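Local coordinates for protein Aster-A (Mus musculus, PDB 6GQF), which moves cholesterol from the plasma membrane to the endoplasmic reticulum without vesicles, binding the sterol in its ASTER (VASt) domain, at residues R72-V77 with E191-H196; Y96-S101 with A109-T114; Y143-H148 with E167-K172. All blocks are in the same frame, centred on the assembly; numbering follows the deposited sequence.

Interaction 1. Residues R72-V77 with E191-H196; sequences RKFTDV and EDYFHH. With HC3 (25-hydroxycholesterol), chain E.
R72 reaches over to the long C-terminal helix and settles against D192, Y193 and H196. Its NH2 forms a salt bridge with D192 OD2; the modelled separation is implausibly short, so the detailed geometry of the pair is doubtful. NE gives a weak hydrogen bond to H196 ND1, 3.4 Å away at the edge of the guanidinium. One face of that group rests on the helix backbone, with Y193 CA 3.7 Å above the plane and over its centre. In the R72 chain the bend at chi2 (-146°) sets CD against the Y193 ring, 3.6 Å from Y193 CD1, and the bend at chi3 (91°) turns NE toward H196. Beside it F74 CE2 meets Y193 CE1 at 3.9 Å. The Y193 ring in turn forms part of the sterol pocket: C2 of 25-hydroxycholesterol lies 3.9 Å above one face of the Y193 ring, toward the rim, and the Y193 OH is 3.3 Å from the sterol O1 while hydrogen-bonding to a glycerol.

Behind this first shell, K73, with positive phi, is the C-prime residue of a Schellman motif that ends helix 63-71, F74 N bonding back to L69 O. L69 also touches both F74 and Y193. F74 meets the ring of Y96 on strand 90-99, while F194, pointing away from R72, packs on L42 and I43 of strand 40-47.

Interaction 2. Residues Y96-S101 with A109-T114; sequences YTIPIS and ASVVET. With HC3 (25-hydroxycholesterol), chain E.
Y96, T97 and I98 pair with V111, S110 and A109 across a beta hairpin built from strands 90-99 and 108-119. Y96 with V111 and I98 with A109 are the hydrogen-bonded antiparallel pairs, and I98 N to A109 O is 2.7 Å; T97 and S110 form the non-hydrogen-bonded pair between them. These two point to one face of the sheet, and Y96, I98, A109 and V111 to the other, where the sterol lies. With chi1 at 38°, Y96 CG sits between the backbone N and the carbonyl carbon, and the ring crosses V111, CE1 of Y96 lying 3.5 Å from V111 CG1. Its OH donates to E113 OE1 at 2.7 Å, coming from above a carboxylate turned 86° from the ring. E113 OE2 takes hydrogen bonds from S131 and Q115, so the buried acid is held at both oxygens. The Y96 OH is also 3.2 Å from the sterol C3, while I98 CD1 reaches sterol C12 at 3.4 Å and V111 CG2 at 3.7 Å. Where the strands near the hairpin turn, I100 CD1 packs on A109 CB. The antiparallel sheet, wrapped around the long helix 176-202 with the sterol between them, is the helix-grip fold of StAR-like and Bet v 1-like domains.

Interaction 3. Residues Y143-H148 with E167-K172; sequences YFYTAH and EIRYRK. With HC3 (25-hydroxycholesterol), chain E.
F144 to A147 run antiparallel to Y170 to E167 in the beta hairpin of strands 144-156 and 159-170, part of the curved sheet of this StAR-like domain. The tight part is the ladder and its sterol face. Y145 with R169 and A147 with E167 are hydrogen-bonded pairs, while F144, T146, I168 and Y170 share the inner face. There F144 CB packs on Y170 CD1 at 3.8 Å, and the F144 ring turns its edge to sterol C16. T146 OG1 and H148 NE2 share a hydrogen bond of 2.9 Å; the same oxygen lies 3.2 Å from sterol C7, and H148 NE2 is as near to C6. H148 ND1 bonds to S166, so both ring nitrogens have partners. I182 and S186 of helix 176-202 touch F144 as well.

The outer face is more open and carries the charges. R169 lays its guanidinium over A147, with CB of A147 3.5 Å above the centre of the plane, and grips E167 OE2 side-on through NE and NH2; R169 CB lies over the Y145 ring. Beyond the ladder Y143 O accepts from R171 N, and weakly from K172 N. At this exposed end the extended K172 chain brings NZ within cation-pi range of the Y143 ring, 4.2 Å from its centroid, and K172 CE sits 3.5 Å from that centroid, 2° off the ring normal.

In the fold
All three contacts touch 25-hydroxycholesterol and together supply six of the fourteen residues of its pocket. Interactions 1 and 2 adjoin directly, their centres 9 Å apart: T75 O and T97 N, 2.8 Å apart, probably form a hydrogen bond, and F74 CE1 packs on I98 CG2 at 3.5 Å. Y193 and Y96 meet the 3-hydroxyl end of the sterol from helix and sheet. Interaction 3 lies farther across the same sheet, beyond strand 127-136, its centre about 15 Å from that of interaction 2; their nearest atoms are about 6 Å apart, yet both reach the sterol. Interaction 3 meets interaction 1 through F194 CE2, which is 3.6 Å from H148 ND1, a contact between the sheet and helix 176-202, around which the sheet wraps.

Interaction 1. Residues R72-V77 with E191-H196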
loop_
_atom_site.group_PDB
_atom_site.type_symbol
_atom_site.label_atom_id
_atom_site.label_comp_id
_atom_site.label_asym_id
_atom_site.label_seq_id
_atom_site.Cartn_x
_atom_site.Cartn_y
_atom_site.Cartn_z
ATOM N N ARG A 72 5.619 10.887 -5.554
ATOM C CA ARG A 72 6.481 10.375 -4.487
ATOM C C ARG A 72 7.784 9.822 -5.048
ATOM O O ARG A 72 8.507 9.092 -4.368
ATOM C CB ARG A 72 5.765 9.297 -3.680
ATOM C CG ARG A 72 4.540 9.805 -2.975
ATOM C CD ARG A 72 4.341 9.117 -1.646
ATOM N NE ARG A 72 4.986 9.829 -0.539
ATOM C CZ ARG A 72 5.966 9.349 0.230
ATOM N NH1 ARG A 72 6.471 8.132 0.044
ATOM N NH2 ARG A 72 6.447 10.104 1.206
ATOM N N LYS A 73 8.064 10.174 -6.299
ATOM C CA LYS A 73 9.351 9.901 -6.933
ATOM C C LYS A 73 9.623 8.408 -7.112
ATOM O O LYS A 73 10.697 7.920 -6.768
ATOM C CB LYS A 73 10.485 10.543 -6.122
ATOM C CG LYS A 73 10.409 12.063 -6.037
ATOM C CD LYS A 73 11.353 12.626 -4.969
ATOM C CE LYS A 73 12.823 12.283 -5.238
ATOM N NZ LYS A 73 13.735 12.827 -4.182
ATOM N N PHE A 74 8.649 7.691 -7.662
ATOM C CA PHE A 74 8.817 6.275 -7.965
ATOM C C PHE A 74 9.066 6.090 -9.455
ATOM O O PHE A 74 8.324 6.614 -10.286
ATOM C CB PHE A 74 7.589 5.470 -7.531
ATOM C CG PHE A 74 7.398 5.401 -6.041
ATOM C CD1 PHE A 74 8.324 5.955 -5.169
ATOM C CD2 PHE A 74 6.287 4.771 -5.514
ATOM C CE1 PHE A 74 8.137 5.883 -3.803
ATOM C CE2 PHE A 74 6.095 4.697 -4.154
ATOM C CZ PHE A 74 7.018 5.251 -3.296
ATOM N N THR A 75 10.116 5.343 -9.781
ATOM C CA THR A 75 10.499 5.113 -11.167
ATOM C C THR A 75 10.322 3.645 -11.546
ATOM O O THR A 75 10.117 2.790 -10.682
ATOM C CB THR A 75 11.962 5.536 -11.414
ATOM O OG1 THR A 75 12.840 4.753 -10.596
ATOM C CG2 THR A 75 12.151 7.012 -11.087
ATOM N N ASP A 76 10.393 3.370 -12.845
ATOM C CA ASP A 76 10.269 2.012 -13.364
ATOM C C ASP A 76 8.971 1.374 -12.878
ATOM O O ASP A 76 8.937 0.190 -12.540
ATOM C CB ASP A 76 11.478 1.160 -12.951
ATOM C CG ASP A 76 12.788 1.668 -13.544
ATOM O OD1 ASP A 76 12.796 2.055 -14.733
ATOM O OD2 ASP A 76 13.811 1.682 -12.823
ATOM N N VAL A 77 7.905 2.168 -12.840
ATOM C CA VAL A 77 6.606 1.674 -12.393
ATOM C C VAL A 77 5.955 0.826 -13.473
ATOM O O VAL A 77 5.736 1.285 -14.594
ATOM C CB VAL A 77 5.651 2.818 -12.018
ATOM C CG1 VAL A 77 4.258 2.276 -11.695
ATOM C CG2 VAL A 77 6.199 3.592 -10.838
ATOM N N GLU A 191 3.992 5.598 7.095
ATOM C CA GLU A 191 3.096 6.687 7.464
ATOM C C GLU A 191 3.243 7.850 6.504
ATOM O O GLU A 191 2.257 8.474 6.117
ATOM C CB GLU A 191 3.371 7.150 8.891
ATOM C CG GLU A 191 2.922 6.157 9.936
ATOM C CD GLU A 191 3.410 6.510 11.319
ATOM O OE1 GLU A 191 4.248 7.431 11.440
ATOM O OE2 GLU A 191 2.953 5.864 12.287
ATOM N N ASP A 192 4.481 8.137 6.119
ATOM C CA ASP A 192 4.750 9.246 5.221
ATOM C C ASP A 192 4.093 8.997 3.872
ATOM O O ASP A 192 3.623 9.929 3.217
ATOM C CB ASP A 192 6.253 9.449 5.046
ATOM C CG ASP A 192 6.581 10.659 4.192
ATOM O OD1 ASP A 192 5.914 11.703 4.349
ATOM O OD2 ASP A 192 7.504 10.565 3.359
ATOM N N TYR A 193 4.053 7.731 3.468
ATOM C CA TYR A 193 3.465 7.360 2.187
ATOM C C TYR A 193 1.947 7.507 2.209
ATOM O O TYR A 193 1.369 8.189 1.363
ATOM C CB TYR A 193 3.842 5.920 1.809
ATOM C CG TYR A 193 3.128 5.438 0.562
ATOM C CD1 TYR A 193 3.656 5.678 -0.702
ATOM C CD2 TYR A 193 1.917 4.766 0.646
ATOM C CE1 TYR A 193 3.001 5.254 -1.843
ATOM C CE2 TYR A 193 1.258 4.341 -0.488
ATOM C CZ TYR A 193 1.805 4.587 -1.731
ATOM O OH TYR A 193 1.150 4.161 -2.864
ATOM N N PHE A 194 1.306 6.864 3.181
ATOM C CA PHE A 194 -0.151 6.809 3.227
ATOM C C PHE A 194 -0.778 8.136 3.649
ATOM O O PHE A 194 -1.891 8.457 3.236
ATOM C CB PHE A 194 -0.606 5.683 4.162
ATOM C CG PHE A 194 -0.495 4.314 3.553
ATOM C CD1 PHE A 194 -1.402 3.889 2.593
ATOM C CD2 PHE A 194 0.526 3.457 3.927
ATOM C CE1 PHE A 194 -1.293 2.634 2.023
ATOM C CE2 PHE A 194 0.635 2.199 3.362
ATOM C CZ PHE A 194 -0.276 1.789 2.411
ATOM N N HIS A 195 -0.072 8.916 4.457
ATOM C CA HIS A 195 -0.592 10.219 4.851
ATOM C C HIS A 195 -0.627 11.149 3.638
ATOM O O HIS A 195 -1.564 11.928 3.476
ATOM C CB HIS A 195 0.239 10.811 5.992
ATOM C CG HIS A 195 0.002 10.142 7.312
ATOM N ND1 HIS A 195 0.900 10.208 8.356
ATOM C CD2 HIS A 195 -1.034 9.390 7.756
ATOM C CE1 HIS A 195 0.428 9.525 9.385
ATOM N NE2 HIS A 195 -0.742 9.020 9.047
ATOM N N HIS A 196 0.379 11.042 2.774
ATOM C CA HIS A 196 0.388 11.785 1.515
ATOM C C HIS A 196 -0.661 11.239 0.551
ATOM O O HIS A 196 -1.218 11.981 -0.259
ATOM C CB HIS A 196 1.770 11.729 0.863
ATOM C CG HIS A 196 2.762 12.673 1.469
ATOM N ND1 HIS A 196 4.075 12.739 1.057
ATOM C CD2 HIS A 196 2.631 13.594 2.454
ATOM C CE1 HIS A 196 4.711 13.656 1.762
ATOM N NE2 HIS A 196 3.858 14.190 2.617
HETATM C C18 HC3 E . 9.365 2.007 3.837
HETATM C C13 HC3 E . 9.757 0.822 2.948
HETATM C C12 HC3 E . 9.857 1.374 1.636
HETATM C C11 HC3 E . 8.421 1.861 1.022
HETATM C C9 HC3 E . 7.351 0.776 1.085
HETATM C C10 HC3 E . 5.925 1.256 0.471
HETATM C C19 HC3 E . 5.647 2.654 0.973
HETATM C C1 HC3 E . 6.027 1.337 -1.051
HETATM C C2 HC3 E . 4.713 1.710 -1.695
HETATM C C3 HC3 E . 3.597 0.794 -1.309
HETATM O O1 HC3 E . 2.365 1.271 -1.849
HETATM C C4 HC3 E . 3.453 0.682 0.206
HETATM C C5 HC3 E . 4.800 0.378 0.857
HETATM C C6 HC3 E . 4.850 -0.398 2.313
HETATM C C7 HC3 E . 6.170 -0.920 2.736
HETATM C C8 HC3 E . 7.253 0.265 2.518
HETATM C C14 HC3 E . 8.599 -0.208 3.003
HETATM C C15 HC3 E . 8.715 -0.906 4.452
HETATM C C16 HC3 E . 10.389 -0.759 4.819
HETATM C C17 HC3 E . 11.030 0.048 3.673
HETATM C C20 HC3 E . 12.097 0.962 4.048
HETATM C C21 HC3 E . 13.096 1.023 2.855
HETATM C C22 HC3 E . 12.865 0.666 5.383
HETATM C C23 HC3 E . 14.304 0.235 5.243
HETATM C C24 HC3 E . 14.705 -0.255 6.614
HETATM C C25 HC3 E . 16.208 -0.280 6.741
HETATM C C26 HC3 E . 16.538 -0.909 8.073
HETATM C C27 HC3 E . 16.800 -1.112 5.621
HETATM O O2 HC3 E . 16.703 1.038 6.699
#

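Interaction 2. Residues Y96-S101 with A109-T114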
loop_
_atom_site.group_PDB
_atom_site.type_symbol
_atom_site.label_atom_id
_atom_site.label_comp_id
_atom_site.label_asym_id
_atom_site.label_seq_id
_atom_site.Cartn_x
_atom_site.Cartn_y
_atom_site.Cartn_z
ATOM N N TYR A 96 8.189 -1.303 -8.739
ATOM C CA TYR A 96 8.691 0.047 -8.924
ATOM C C TYR A 96 9.917 0.269 -8.064
ATOM O O TYR A 96 10.108 -0.399 -7.044
ATOM C CB TYR A 96 7.614 1.085 -8.597
ATOM C CG TYR A 96 6.752 0.726 -7.415
ATOM C CD1 TYR A 96 7.258 0.755 -6.122
ATOM C CD2 TYR A 96 5.430 0.356 -7.593
ATOM C CE1 TYR A 96 6.468 0.418 -5.041
ATOM C CE2 TYR A 96 4.634 0.019 -6.524
ATOM C CZ TYR A 96 5.155 0.052 -5.249
ATOM O OH TYR A 96 4.355 -0.283 -4.182
ATOM N N THR A 97 10.754 1.200 -8.509
ATOM C CA THR A 97 11.943 1.599 -7.779
ATOM C C THR A 97 11.606 2.803 -6.916
ATOM O O THR A 97 10.902 3.711 -7.358
ATOM C CB THR A 97 13.093 1.932 -8.736
ATOM O OG1 THR A 97 13.420 0.766 -9.502
ATOM C CG2 THR A 97 14.335 2.418 -7.972
ATOM N N ILE A 98 12.101 2.796 -5.683
ATOM C CA ILE A 98 11.827 3.869 -4.736
ATOM C C ILE A 98 13.120 4.502 -4.249
ATOM O O ILE A 98 14.182 3.882 -4.316
ATOM C CB ILE A 98 11.029 3.366 -3.511
ATOM C CG1 ILE A 98 11.876 2.395 -2.672
ATOM C CG2 ILE A 98 9.712 2.729 -3.962
ATOM C CD1 ILE A 98 11.189 1.919 -1.411
ATOM N N PRO A 99 13.035 5.748 -3.760
ATOM C CA PRO A 99 14.168 6.405 -3.103
ATOM C C PRO A 99 14.267 6.042 -1.622
ATOM O O PRO A 99 13.237 5.862 -0.977
ATOM C CB PRO A 99 13.860 7.890 -3.290
ATOM C CG PRO A 99 12.373 7.954 -3.356
ATOM C CD PRO A 99 11.916 6.677 -3.994
ATOM N N ILE A 100 15.491 5.906 -1.111
ATOM C CA ILE A 100 15.731 5.685 0.316
ATOM C C ILE A 100 16.431 6.918 0.881
ATOM O O ILE A 100 17.442 7.370 0.344
ATOM C CB ILE A 100 16.582 4.415 0.578
ATOM C CG1 ILE A 100 15.707 3.158 0.540
ATOM C CG2 ILE A 100 17.261 4.463 1.949
ATOM C CD1 ILE A 100 15.180 2.801 -0.814
ATOM N N SER A 101 15.879 7.453 1.967
ATOM C CA SER A 101 16.375 8.683 2.575
ATOM C C SER A 101 17.164 8.407 3.857
ATOM O O SER A 101 18.157 9.080 4.131
ATOM C CB SER A 101 15.207 9.626 2.873
ATOM O OG SER A 101 14.416 9.834 1.714
ATOM N N ALA A 109 15.853 1.443 -3.999
ATOM C CA ALA A 109 15.492 0.037 -3.850
ATOM C C ALA A 109 14.316 -0.331 -4.746
ATOM O O ALA A 109 13.532 0.529 -5.134
ATOM C CB ALA A 109 15.157 -0.268 -2.403
ATOM N N SER A 110 14.200 -1.618 -5.065
ATOM C CA SER A 110 13.087 -2.124 -5.861
ATOM C C SER A 110 12.007 -2.662 -4.935
ATOM O O SER A 110 12.301 -3.141 -3.839
ATOM C CB SER A 110 13.550 -3.220 -6.825
ATOM O OG SER A 110 14.423 -2.700 -7.811
ATOM N N VAL A 111 10.760 -2.580 -5.388
ATOM C CA VAL A 111 9.622 -3.037 -4.605
ATOM C C VAL A 111 8.665 -3.829 -5.471
ATOM O O VAL A 111 8.002 -3.268 -6.333
ATOM C CB VAL A 111 8.857 -1.858 -3.977
ATOM C CG1 VAL A 111 7.586 -2.344 -3.277
ATOM C CG2 VAL A 111 9.748 -1.104 -3.007
ATOM N N VAL A 112 8.590 -5.132 -5.228
ATOM C CA VAL A 112 7.578 -5.961 -5.859
ATOM C C VAL A 112 6.383 -6.040 -4.931
ATOM O O VAL A 112 6.538 -6.334 -3.747
ATOM C CB VAL A 112 8.099 -7.364 -6.159
ATOM C CG1 VAL A 112 6.978 -8.256 -6.693
ATOM C CG2 VAL A 112 9.235 -7.286 -7.149
ATOM N N GLU A 113 5.199 -5.774 -5.472
ATOM C CA GLU A 113 3.972 -5.775 -4.684
ATOM C C GLU A 113 2.927 -6.695 -5.305
ATOM O O GLU A 113 2.818 -6.786 -6.525
ATOM C CB GLU A 113 3.414 -4.351 -4.557
ATOM C CG GLU A 113 2.161 -4.235 -3.687
ATOM C CD GLU A 113 1.641 -2.814 -3.589
ATOM O OE1 GLU A 113 2.198 -1.928 -4.274
ATOM O OE2 GLU A 113 0.673 -2.581 -2.830
ATOM N N THR A 114 2.170 -7.375 -4.448
ATOM C CA THR A 114 1.087 -8.255 -4.875
ATOM C C THR A 114 -0.223 -7.840 -4.215
ATOM O O THR A 114 -0.295 -7.733 -2.993
ATOM C CB THR A 114 1.387 -9.718 -4.519
ATOM O OG1 THR A 114 2.703 -10.052 -4.965
ATOM C CG2 THR A 114 0.387 -10.649 -5.170
HETATM C C18 HC3 E . 9.365 2.007 3.837
HETATM C C13 HC3 E . 9.757 0.822 2.948
HETATM C C12 HC3 E . 9.857 1.374 1.636
HETATM C C11 HC3 E . 8.421 1.861 1.022
HETATM C C9 HC3 E . 7.351 0.776 1.085
HETATM C C10 HC3 E . 5.925 1.256 0.471
HETATM C C19 HC3 E . 5.647 2.654 0.973
HETATM C C1 HC3 E . 6.027 1.337 -1.051
HETATM C C2 HC3 E . 4.713 1.710 -1.695
HETATM C C3 HC3 E . 3.597 0.794 -1.309
HETATM O O1 HC3 E . 2.365 1.271 -1.849
HETATM C C4 HC3 E . 3.453 0.682 0.206
HETATM C C5 HC3 E . 4.800 0.378 0.857
HETATM C C6 HC3 E . 4.850 -0.398 2.313
HETATM C C7 HC3 E . 6.170 -0.920 2.736
HETATM C C8 HC3 E . 7.253 0.265 2.518
HETATM C C14 HC3 E . 8.599 -0.208 3.003
HETATM C C15 HC3 E . 8.715 -0.906 4.452
HETATM C C16 HC3 E . 10.389 -0.759 4.819
HETATM C C17 HC3 E . 11.030 0.048 3.673
HETATM C C20 HC3 E . 12.097 0.962 4.048
HETATM C C21 HC3 E . 13.096 1.023 2.855
HETATM C C22 HC3 E . 12.865 0.666 5.383
HETATM C C23 HC3 E . 14.304 0.235 5.243
HETATM C C24 HC3 E . 14.705 -0.255 6.614
HETATM C C25 HC3 E . 16.208 -0.280 6.741
HETATM C C26 HC3 E . 16.538 -0.909 8.073
HETATM C C27 HC3 E . 16.800 -1.112 5.621
HETATM O O2 HC3 E . 16.703 1.038 6.699
#

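Interaction 3. Residues Y143-H148 with E167-K172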
loop_
_atom_site.group_PDB
_atom_site.type_symbol
_atom_site.label_atom_id
_atom_site.label_comp_id
_atom_site.label_asym_id
_atom_site.label_seq_id
_atom_site.Cartn_x
_atom_site.Cartn_y
_atom_site.Cartn_z
ATOM N N TYR A 143 15.014 -10.394 6.370
ATOM C CA TYR A 143 14.436 -10.489 7.704
ATOM C C TYR A 143 12.922 -10.281 7.728
ATOM O O TYR A 143 12.221 -10.938 8.498
ATOM C CB TYR A 143 15.099 -9.473 8.637
ATOM C CG TYR A 143 16.426 -9.928 9.188
ATOM C CD1 TYR A 143 17.589 -9.791 8.447
ATOM C CD2 TYR A 143 16.516 -10.494 10.453
ATOM C CE1 TYR A 143 18.802 -10.204 8.947
ATOM C CE2 TYR A 143 17.727 -10.911 10.960
ATOM C CZ TYR A 143 18.869 -10.763 10.203
ATOM O OH TYR A 143 20.086 -11.175 10.698
ATOM N N PHE A 144 12.419 -9.382 6.887
ATOM C CA PHE A 144 11.038 -8.930 7.004
ATOM C C PHE A 144 10.413 -8.543 5.674
ATOM O O PHE A 144 11.102 -8.349 4.678
ATOM C CB PHE A 144 10.957 -7.728 7.955
ATOM C CG PHE A 144 11.418 -6.427 7.333
ATOM C CD1 PHE A 144 12.769 -6.179 7.123
ATOM C CD2 PHE A 144 10.502 -5.457 6.956
ATOM C CE1 PHE A 144 13.193 -4.988 6.546
ATOM C CE2 PHE A 144 10.923 -4.268 6.383
ATOM C CZ PHE A 144 12.271 -4.036 6.179
ATOM N N TYR A 145 9.089 -8.447 5.688
ATOM C CA TYR A 145 8.319 -7.832 4.614
ATOM C C TYR A 145 7.079 -7.243 5.292
ATOM O O TYR A 145 6.903 -7.425 6.496
ATOM C CB TYR A 145 7.971 -8.844 3.511
ATOM C CG TYR A 145 6.951 -9.902 3.889
ATOM C CD1 TYR A 145 7.313 -11.014 4.637
ATOM C CD2 TYR A 145 5.630 -9.792 3.478
ATOM C CE1 TYR A 145 6.383 -11.980 4.977
ATOM C CE2 TYR A 145 4.694 -10.751 3.815
ATOM C CZ TYR A 145 5.074 -11.842 4.561
ATOM O OH TYR A 145 4.135 -12.792 4.890
ATOM N N THR A 146 6.242 -6.520 4.550
ATOM C CA THR A 146 5.100 -5.824 5.153
ATOM C C THR A 146 3.787 -6.162 4.455
ATOM O O THR A 146 3.770 -6.470 3.262
ATOM C CB THR A 146 5.293 -4.280 5.143
ATOM O OG1 THR A 146 5.306 -3.784 3.795
ATOM C CG2 THR A 146 6.586 -3.903 5.844
ATOM N N ALA A 147 2.699 -6.104 5.225
ATOM C CA ALA A 147 1.351 -6.356 4.721
ATOM C C ALA A 147 0.444 -5.156 4.983
ATOM O O ALA A 147 0.596 -4.456 5.986
ATOM C CB ALA A 147 0.769 -7.604 5.362
ATOM N N HIS A 148 -0.490 -4.927 4.065
ATOM C CA HIS A 148 -1.409 -3.792 4.131
ATOM C C HIS A 148 -2.797 -4.193 3.633
ATOM O O HIS A 148 -2.928 -4.951 2.670
ATOM C CB HIS A 148 -0.862 -2.627 3.304
ATOM C CG HIS A 148 0.579 -2.334 3.577
ATOM N ND1 HIS A 148 0.989 -1.290 4.374
ATOM C CD2 HIS A 148 1.705 -2.969 3.175
ATOM C CE1 HIS A 148 2.306 -1.289 4.449
ATOM N NE2 HIS A 148 2.766 -2.302 3.736
ATOM N N GLU A 167 0.926 -3.915 8.834
ATOM C CA GLU A 167 1.677 -4.638 9.846
ATOM C C GLU A 167 3.010 -5.106 9.270
ATOM O O GLU A 167 3.151 -5.281 8.061
ATOM C CB GLU A 167 0.866 -5.823 10.390
ATOM C CG GLU A 167 0.744 -7.014 9.456
ATOM C CD GLU A 167 -0.110 -8.131 10.047
ATOM O OE1 GLU A 167 -0.649 -7.945 11.159
ATOM O OE2 GLU A 167 -0.241 -9.197 9.401
ATOM N N ILE A 168 3.986 -5.282 10.154
ATOM C CA ILE A 168 5.303 -5.784 9.784
ATOM C C ILE A 168 5.381 -7.272 10.091
ATOM O O ILE A 168 4.982 -7.710 11.169
ATOM C CB ILE A 168 6.425 -5.030 10.533
ATOM C CG1 ILE A 168 6.436 -3.555 10.125
ATOM C CG2 ILE A 168 7.785 -5.647 10.243
ATOM C CD1 ILE A 168 7.149 -2.667 11.095
ATOM N N ARG A 169 5.901 -8.035 9.135
ATOM C CA ARG A 169 5.998 -9.488 9.250
ATOM C C ARG A 169 7.446 -9.957 9.115
ATOM O O ARG A 169 8.089 -9.736 8.090
ATOM C CB ARG A 169 5.131 -10.163 8.188
ATOM C CG ARG A 169 3.643 -9.975 8.400
ATOM C CD ARG A 169 2.834 -10.736 7.367
ATOM N NE ARG A 169 1.403 -10.551 7.582
ATOM C CZ ARG A 169 0.465 -10.827 6.682
ATOM N NH1 ARG A 169 0.796 -11.303 5.486
ATOM N NH2 ARG A 169 -0.809 -10.620 6.980
ATOM N N TYR A 170 7.940 -10.615 10.160
ATOM C CA TYR A 170 9.319 -11.080 10.219
ATOM C C TYR A 170 9.466 -12.562 9.865
ATOM O O TYR A 170 8.894 -13.424 10.529
ATOM C CB TYR A 170 9.879 -10.829 11.622
ATOM C CG TYR A 170 9.977 -9.364 11.969
ATOM C CD1 TYR A 170 11.106 -8.626 11.631
ATOM C CD2 TYR A 170 8.939 -8.712 12.616
ATOM C CE1 TYR A 170 11.200 -7.281 11.940
ATOM C CE2 TYR A 170 9.023 -7.367 12.931
ATOM C CZ TYR A 170 10.156 -6.657 12.589
ATOM O OH TYR A 170 10.247 -5.320 12.898
ATOM N N ARG A 171 10.241 -12.854 8.826
ATOM C CA ARG A 171 10.566 -14.235 8.486
ATOM C C ARG A 171 11.483 -14.834 9.545
ATOM O O ARG A 171 11.435 -16.030 9.821
ATOM C CB ARG A 171 11.231 -14.316 7.115
ATOM C CG ARG A 171 10.450 -13.649 6.006
ATOM C CD ARG A 171 11.072 -13.970 4.673
ATOM N NE ARG A 171 10.357 -13.351 3.565
ATOM C CZ ARG A 171 10.630 -12.150 3.066
ATOM N NH1 ARG A 171 11.607 -11.409 3.572
ATOM N NH2 ARG A 171 9.914 -11.690 2.051
ATOM N N LYS A 172 12.333 -13.989 10.118
ATOM C CA LYS A 172 13.200 -14.379 11.227
ATOM C C LYS A 172 13.385 -13.190 12.162
ATOM O O LYS A 172 13.248 -12.038 11.745
ATOM C CB LYS A 172 14.552 -14.883 10.715
ATOM C CG LYS A 172 15.232 -13.959 9.720
ATOM C CD LYS A 172 16.600 -14.490 9.310
ATOM C CE LYS A 172 17.281 -13.566 8.311
ATOM N NZ LYS A 172 18.659 -14.022 8.005
HETATM C C18 HC3 E . 9.365 2.007 3.837
HETATM C C13 HC3 E . 9.757 0.822 2.948
HETATM C C12 HC3 E . 9.857 1.374 1.636
HETATM C C11 HC3 E . 8.421 1.861 1.022
HETATM C C9 HC3 E . 7.351 0.776 1.085
HETATM C C10 HC3 E . 5.925 1.256 0.471
HETATM C C19 HC3 E . 5.647 2.654 0.973
HETATM C C1 HC3 E . 6.027 1.337 -1.051
HETATM C C2 HC3 E . 4.713 1.710 -1.695
HETATM C C3 HC3 E . 3.597 0.794 -1.309
HETATM O O1 HC3 E . 2.365 1.271 -1.849
HETATM C C4 HC3 E . 3.453 0.682 0.206
HETATM C C5 HC3 E . 4.800 0.378 0.857
HETATM C C6 HC3 E . 4.850 -0.398 2.313
HETATM C C7 HC3 E . 6.170 -0.920 2.736
HETATM C C8 HC3 E . 7.253 0.265 2.518
HETATM C C14 HC3 E . 8.599 -0.208 3.003
HETATM C C15 HC3 E . 8.715 -0.906 4.452
HETATM C C16 HC3 E . 10.389 -0.759 4.819
HETATM C C17 HC3 E . 11.030 0.048 3.673
HETATM C C20 HC3 E . 12.097 0.962 4.048
HETATM C C21 HC3 E . 13.096 1.023 2.855
HETATM C C22 HC3 E . 12.865 0.666 5.383
HETATM C C23 HC3 E . 14.304 0.235 5.243
HETATM C C24 HC3 E . 14.705 -0.255 6.614
HETATM C C25 HC3 E . 16.208 -0.280 6.741
HETATM C C26 HC3 E . 16.538 -0.909 8.073
HETATM C C27 HC3 E . 16.800 -1.112 5.621
HETATM O O2 HC3 E . 16.703 1.038 6.699
#